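Local coordinates for glutathione S-transferase-like protein (Methylobacillus flagellatus, PDB 4GLT) that binds glutathione and, as a member of the glutathione S-transferase family, probably acts as a transferase, at residues A[43-48]-A[96-101]; A[110-115]-A[173-178]. All blocks are in the same frame, centred on the assembly; numbering follows the deposited sequence.

Contact 1 of 2, residues A[43-48]-A[96-101]; sequences EKRIDV and TPVAHL
The ammonium group of Lys44 reaches into the loop 96-101 and is held there by two backbone carbonyls. NZ donates to Ala99 O at 2.6 Å, almost straight along the C=O axis, and to Thr96 O at 2.8 Å, where it lies tilted from the carbonyl plane. The traffic also runs the other way: Thr96 OG1 donates a hydrogen bond to Lys44 O at 3.0 Å, in the carbonyl plane and on a lone pair (C=O...O angle 131°). The same hydroxyl accepts from Val98 N, an ST turn that fixes the start of the loop; threonine suits the place because one oxygen both donates and accepts, while its methyl CG2 lies close against Ile46 CG1. Apolar groups flank these bonds. Leu101 CD1 touches the lysine chain at CD (3.9 Å), and Val98 CG2 sits 3.9 Å above the centre of the Arg45 guanidinium. Lys44 arrives by a folded route: CG stands beside its own backbone N (chi1 -73°), and further bends at chi2, chi3 and chi4 shorten the chain so that NZ ends between the carbonyls of Thr96 and Ala99. Around this first shell, Asp93 forms a salt bridge with NZ and also accepts from Leu101 N, tying the ammonium and the end of the loop to one carboxylate. Arg45, with positive phi, closes helix 32-44 in a Schellman motif, which ends the helix just after the lysine. An alanine at Lys44 would remove the ammonium, and would probably leave Asp93 without its charge partner and the carbonyls of Thr96 and Ala99 without a shared donor. A buried positive charge is thus met by one carboxylate and two carbonyl dipoles, which would be expected to favour the protonated lysine.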
loop_
_atom_site.group_PDB
_atom_site.type_symbol
_atom_site.label_atom_id
_atom_site.label_comp_id
_atom_site.label_asym_id
_atom_site.label_seq_id
_atom_site.Cartn_x
_atom_site.Cartn_y
_atom_site.Cartn_z
ATOM N N GLU A 43 -5.904 3.317 -20.274
ATOM C CA GLU A 43 -4.892 4.231 -20.759
ATOM C C GLU A 43 -3.779 3.495 -21.482
ATOM O O GLU A 43 -3.269 3.966 -22.469
ATOM C CB GLU A 43 -4.343 5.080 -19.624
ATOM C CG GLU A 43 -5.392 5.956 -18.981
ATOM C CD GLU A 43 -5.852 7.079 -19.880
ATOM O OE1 GLU A 43 -5.029 7.579 -20.665
ATOM O OE2 GLU A 43 -7.031 7.469 -19.792
ATOM N N LYS A 44 -3.395 2.335 -20.989
ATOM C CA LYS A 44 -2.371 1.571 -21.671
ATOM C C LYS A 44 -2.934 0.940 -22.934
ATOM O O LYS A 44 -2.193 0.458 -23.770
ATOM C CB LYS A 44 -1.747 0.518 -20.759
ATOM C CG LYS A 44 -0.831 1.087 -19.704
ATOM C CD LYS A 44 0.049 2.180 -20.266
ATOM C CE LYS A 44 1.218 1.645 -21.050
ATOM N NZ LYS A 44 2.511 1.993 -20.441
ATOM N N ARG A 45 -4.252 0.930 -23.058
ATOM C CA ARG A 45 -4.877 0.260 -24.182
ATOM C C ARG A 45 -4.622 -1.215 -24.109
ATOM O O ARG A 45 -4.256 -1.833 -25.090
ATOM C CB ARG A 45 -4.291 0.759 -25.493
ATOM C CG ARG A 45 -4.058 2.248 -25.569
ATOM C CD ARG A 45 -5.293 2.968 -26.060
ATOM N NE ARG A 45 -4.937 4.223 -26.709
ATOM C CZ ARG A 45 -4.788 5.379 -26.073
ATOM N NH1 ARG A 45 -4.966 5.449 -24.764
ATOM N NH2 ARG A 45 -4.459 6.468 -26.750
ATOM N N ILE A 46 -4.776 -1.768 -22.922
ATOM C CA ILE A 46 -4.615 -3.189 -22.734
ATOM C C ILE A 46 -5.977 -3.847 -22.598
ATOM O O ILE A 46 -6.809 -3.405 -21.823
ATOM C CB ILE A 46 -3.780 -3.473 -21.483
ATOM C CG1 ILE A 46 -2.363 -2.941 -21.685
ATOM C CG2 ILE A 46 -3.763 -4.955 -21.183
ATOM C CD1 ILE A 46 -1.522 -2.896 -20.436
ATOM N N ASP A 47 -6.204 -4.897 -23.374
ATOM C CA ASP A 47 -7.450 -5.632 -23.305
ATOM C C ASP A 47 -7.377 -6.517 -22.088
ATOM O O ASP A 47 -6.451 -7.290 -21.938
ATOM C CB ASP A 47 -7.608 -6.489 -24.558
ATOM C CG ASP A 47 -8.850 -7.353 -24.534
ATOM O OD1 ASP A 47 -9.451 -7.544 -23.467
ATOM O OD2 ASP A 47 -9.228 -7.854 -25.600
ATOM N N VAL A 48 -8.375 -6.419 -21.229
ATOM C CA VAL A 48 -8.385 -7.190 -19.989
ATOM C C VAL A 48 -9.794 -7.669 -19.637
ATOM O O VAL A 48 -10.745 -6.894 -19.633
ATOM C CB VAL A 48 -7.796 -6.363 -18.824
ATOM C CG1 VAL A 48 -8.611 -5.096 -18.605
ATOM C CG2 VAL A 48 -7.729 -7.192 -17.550
ATOM N N THR A 96 2.712 -2.094 -22.444
ATOM C CA THR A 96 2.623 -1.407 -23.716
ATOM C C THR A 96 3.317 -0.063 -23.665
ATOM O O THR A 96 3.504 0.521 -22.613
ATOM C CB THR A 96 1.177 -1.176 -24.144
ATOM O OG1 THR A 96 0.791 0.155 -23.811
ATOM C CG2 THR A 96 0.265 -2.155 -23.465
ATOM N N PRO A 97 3.670 0.435 -24.831
ATOM C CA PRO A 97 4.449 1.660 -24.961
ATOM C C PRO A 97 3.559 2.846 -25.208
ATOM O O PRO A 97 4.040 3.886 -25.624
ATOM C CB PRO A 97 5.301 1.388 -26.191
ATOM C CG PRO A 97 4.528 0.400 -26.961
ATOM C CD PRO A 97 3.917 -0.486 -25.946
ATOM N N VAL A 98 2.269 2.684 -24.979
ATOM C CA VAL A 98 1.335 3.736 -25.309
ATOM C C VAL A 98 1.644 5.014 -24.564
ATOM O O VAL A 98 1.666 6.093 -25.150
ATOM C CB VAL A 98 -0.050 3.351 -24.858
ATOM C CG1 VAL A 98 -0.104 3.397 -23.356
ATOM C CG2 VAL A 98 -1.055 4.299 -25.437
ATOM N N ALA A 99 1.910 4.897 -23.277
ATOM C CA ALA A 99 2.221 6.066 -22.481
ATOM C C ALA A 99 3.027 5.617 -21.295
ATOM O O ALA A 99 3.044 4.438 -20.973
ATOM C CB ALA A 99 0.956 6.735 -22.028
ATOM N N HIS A 100 3.717 6.539 -20.651
ATOM C CA HIS A 100 4.418 6.164 -19.454
ATOM C C HIS A 100 3.618 6.685 -18.287
ATOM O O HIS A 100 3.720 7.847 -17.930
ATOM C CB HIS A 100 5.798 6.795 -19.447
ATOM C CG HIS A 100 6.493 6.740 -20.767
ATOM N ND1 HIS A 100 7.734 6.164 -20.930
ATOM C CD2 HIS A 100 6.122 7.187 -21.987
ATOM C CE1 HIS A 100 8.097 6.263 -22.195
ATOM N NE2 HIS A 100 7.136 6.878 -22.858
ATOM N N LEU A 101 2.819 5.814 -17.692
ATOM C CA LEU A 101 2.066 6.161 -16.511
ATOM C C LEU A 101 3.038 6.380 -15.370
ATOM O O LEU A 101 2.837 7.240 -14.533
ATOM C CB LEU A 101 1.014 5.107 -16.201
ATOM C CG LEU A 101 -0.032 4.977 -17.305
ATOM C CD1 LEU A 101 -1.079 3.945 -16.971
ATOM C CD2 LEU A 101 -0.670 6.301 -17.587
#

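Contact 2 of 2, residues A[110-115]-A[173-178]; sequences IAVRRW and SFSLAD
Ser175 meets Val112 first, its OG and CB lying against the CG2 methyl, with OG at 3.7 Å. This serine is the N-cap of helix 176-191: its backbone N donates to Asp178 OD2 at 2.9 Å, on the anti lone pair, while OG accepts a weak bond from Ala177 N. OG stands between the backbone N and carbonyl carbon (chi1 59°), which turns it back to the first turn. Serine and aspartate thus form a capping box, the N-capping motif found at the start of this helix of the glutathione S-transferase C-terminal domain, where it packs against helix 106-133. Leu176 follows, crossing Val112 at about a right angle, with its CB 3.8 Å from Val112 CG1. Its CD2 lies over one face of the Arg113 guanidinium, 3.7 Å from NH2, the nitrogen that forms a salt bridge with Glu116; a flat cation can accept a methyl on its face while an N-H group serves an acid. Ala177, small enough for close helix approach, sets CB 3.7 Å from Trp115 CB; the indole runs on out of this contact and packs on Val181 and Met159. The second oxygen of Asp178, OD1, accepts from Cys169 N and His207 NE2, so both carboxylate oxygens are bonded.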
loop_
_atom_site.group_PDB
_atom_site.type_symbol
_atom_site.label_atom_id
_atom_site.label_comp_id
_atom_site.label_asym_id
_atom_site.label_seq_id
_atom_site.Cartn_x
_atom_site.Cartn_y
_atom_site.Cartn_z
ATOM N N ILE A 110 9.698 8.737 -8.496
ATOM C CA ILE A 110 9.464 8.820 -7.066
ATOM C C ILE A 110 8.403 9.894 -6.805
ATOM O O ILE A 110 7.520 9.728 -5.962
ATOM C CB ILE A 110 10.761 9.145 -6.305
ATOM C CG1 ILE A 110 11.771 8.011 -6.485
ATOM C CG2 ILE A 110 10.463 9.374 -4.832
ATOM C CD1 ILE A 110 11.381 6.717 -5.802
ATOM N N ALA A 111 8.501 10.997 -7.539
ATOM C CA ALA A 111 7.484 12.027 -7.473
ATOM C C ALA A 111 6.107 11.433 -7.764
ATOM O O ALA A 111 5.132 11.756 -7.083
ATOM C CB ALA A 111 7.804 13.161 -8.432
ATOM N N VAL A 112 6.028 10.550 -8.757
ATOM C CA VAL A 112 4.753 9.944 -9.133
ATOM C C VAL A 112 4.245 9.008 -8.063
ATOM O O VAL A 112 3.067 9.040 -7.705
ATOM C CB VAL A 112 4.836 9.175 -10.469
ATOM C CG1 VAL A 112 3.688 8.183 -10.600
ATOM C CG2 VAL A 112 4.822 10.140 -11.636
ATOM N N ARG A 113 5.126 8.170 -7.537
ATOM C CA ARG A 113 4.686 7.210 -6.526
ATOM C C ARG A 113 4.355 7.887 -5.181
ATOM O O ARG A 113 3.555 7.369 -4.404
ATOM C CB ARG A 113 5.726 6.098 -6.375
ATOM C CG ARG A 113 6.306 5.661 -7.713
ATOM C CD ARG A 113 5.871 4.259 -8.130
ATOM N NE ARG A 113 4.505 3.908 -7.742
ATOM C CZ ARG A 113 3.973 2.698 -7.932
ATOM N NH1 ARG A 113 4.682 1.735 -8.501
ATOM N NH2 ARG A 113 2.731 2.444 -7.561
ATOM N N ARG A 114 4.945 9.054 -4.922
ATOM C CA ARG A 114 4.645 9.808 -3.701
ATOM C C ARG A 114 3.228 10.385 -3.740
ATOM O O ARG A 114 2.408 10.145 -2.822
ATOM C CB ARG A 114 5.689 10.897 -3.469
ATOM C CG ARG A 114 5.768 11.393 -2.034
ATOM C CD ARG A 114 5.406 12.863 -1.942
ATOM N NE ARG A 114 3.974 13.080 -1.810
ATOM C CZ ARG A 114 3.278 13.947 -2.535
ATOM N NH1 ARG A 114 3.875 14.683 -3.460
ATOM N NH2 ARG A 114 1.977 14.068 -2.332
ATOM N N TRP A 115 2.927 11.110 -4.818
ATOM C CA TRP A 115 1.550 11.541 -5.081
ATOM C C TRP A 115 0.576 10.386 -4.857
ATOM O O TRP A 115 -0.391 10.515 -4.090
ATOM C CB TRP A 115 1.385 12.024 -6.515
ATOM C CG TRP A 115 1.666 13.475 -6.743
ATOM C CD1 TRP A 115 2.828 14.010 -7.195
ATOM C CD2 TRP A 115 0.759 14.576 -6.561
ATOM N NE1 TRP A 115 2.714 15.383 -7.301
ATOM C CE2 TRP A 115 1.451 15.753 -6.929
ATOM C CE3 TRP A 115 -0.569 14.679 -6.142
ATOM C CZ2 TRP A 115 0.861 17.016 -6.877
ATOM C CZ3 TRP A 115 -1.149 15.932 -6.083
ATOM C CH2 TRP A 115 -0.438 17.083 -6.449
ATOM N N SER A 173 2.788 15.988 -17.189
ATOM C CA SER A 173 2.268 14.920 -18.041
ATOM C C SER A 173 1.468 13.886 -17.295
ATOM O O SER A 173 1.834 13.456 -16.197
ATOM C CB SER A 173 3.362 14.247 -18.892
ATOM O OG SER A 173 4.558 14.081 -18.158
ATOM N N PHE A 174 0.368 13.500 -17.925
ATOM C CA PHE A 174 -0.598 12.625 -17.334
ATOM C C PHE A 174 0.102 11.369 -16.831
ATOM O O PHE A 174 0.744 10.654 -17.593
ATOM C CB PHE A 174 -1.657 12.288 -18.378
ATOM C CG PHE A 174 -2.741 11.408 -17.857
ATOM C CD1 PHE A 174 -3.771 11.941 -17.115
ATOM C CD2 PHE A 174 -2.726 10.047 -18.111
ATOM C CE1 PHE A 174 -4.771 11.125 -16.616
ATOM C CE2 PHE A 174 -3.729 9.223 -17.628
ATOM C CZ PHE A 174 -4.748 9.765 -16.877
ATOM N N SER A 175 0.002 11.111 -15.536
ATOM C CA SER A 175 0.630 9.930 -14.986
ATOM C C SER A 175 -0.287 9.205 -14.016
ATOM O O SER A 175 -1.418 9.629 -13.757
ATOM C CB SER A 175 1.932 10.313 -14.279
ATOM O OG SER A 175 1.676 11.235 -13.236
ATOM N N LEU A 176 0.222 8.094 -13.497
ATOM C CA LEU A 176 -0.414 7.378 -12.418
ATOM C C LEU A 176 -0.886 8.364 -11.345
ATOM O O LEU A 176 -1.947 8.187 -10.757
ATOM C CB LEU A 176 0.581 6.374 -11.839
ATOM C CG LEU A 176 0.117 5.461 -10.716
ATOM C CD1 LEU A 176 -1.108 4.668 -11.154
ATOM C CD2 LEU A 176 1.255 4.535 -10.281
ATOM N N ALA A 177 -0.104 9.415 -11.098
ATOM C CA ALA A 177 -0.475 10.395 -10.080
ATOM C C ALA A 177 -1.910 10.879 -10.304
ATOM O O ALA A 177 -2.802 10.672 -9.474
ATOM C CB ALA A 177 0.491 11.567 -10.098
ATOM N N ASP A 178 -2.127 11.517 -11.446
ATOM C CA ASP A 178 -3.444 12.022 -11.808
ATOM C C ASP A 178 -4.544 10.974 -11.680
ATOM O O ASP A 178 -5.602 11.233 -11.102
ATOM C CB ASP A 178 -3.352 12.576 -13.210
ATOM C CG ASP A 178 -2.209 13.557 -13.326
ATOM O OD1 ASP A 178 -2.353 14.671 -12.783
ATOM O OD2 ASP A 178 -1.155 13.193 -13.892
#

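From the N terminus, the chain ends helix 32-44 within 43-48, then runs through the rest of the sheet and helix 85-93 before 96-101 returns to it, so contact 1 closes a loop of 47 intervening residues. Contact 2 opens only afterwards, on helix 106-133, and closes when the chain reaches helix 176-191; the two loops follow in series and neither nest nor cross. Contact 1 fastens the linker after helix 85-93 to the thioredoxin-like N-terminal domain, whereas contact 2 joins two helices of the all-helical C-terminal domain. They meet where Leu101 O probably accepts a hydrogen bond from Leu176 N (2.9 Å), linking the linker to the start of helix 176-191.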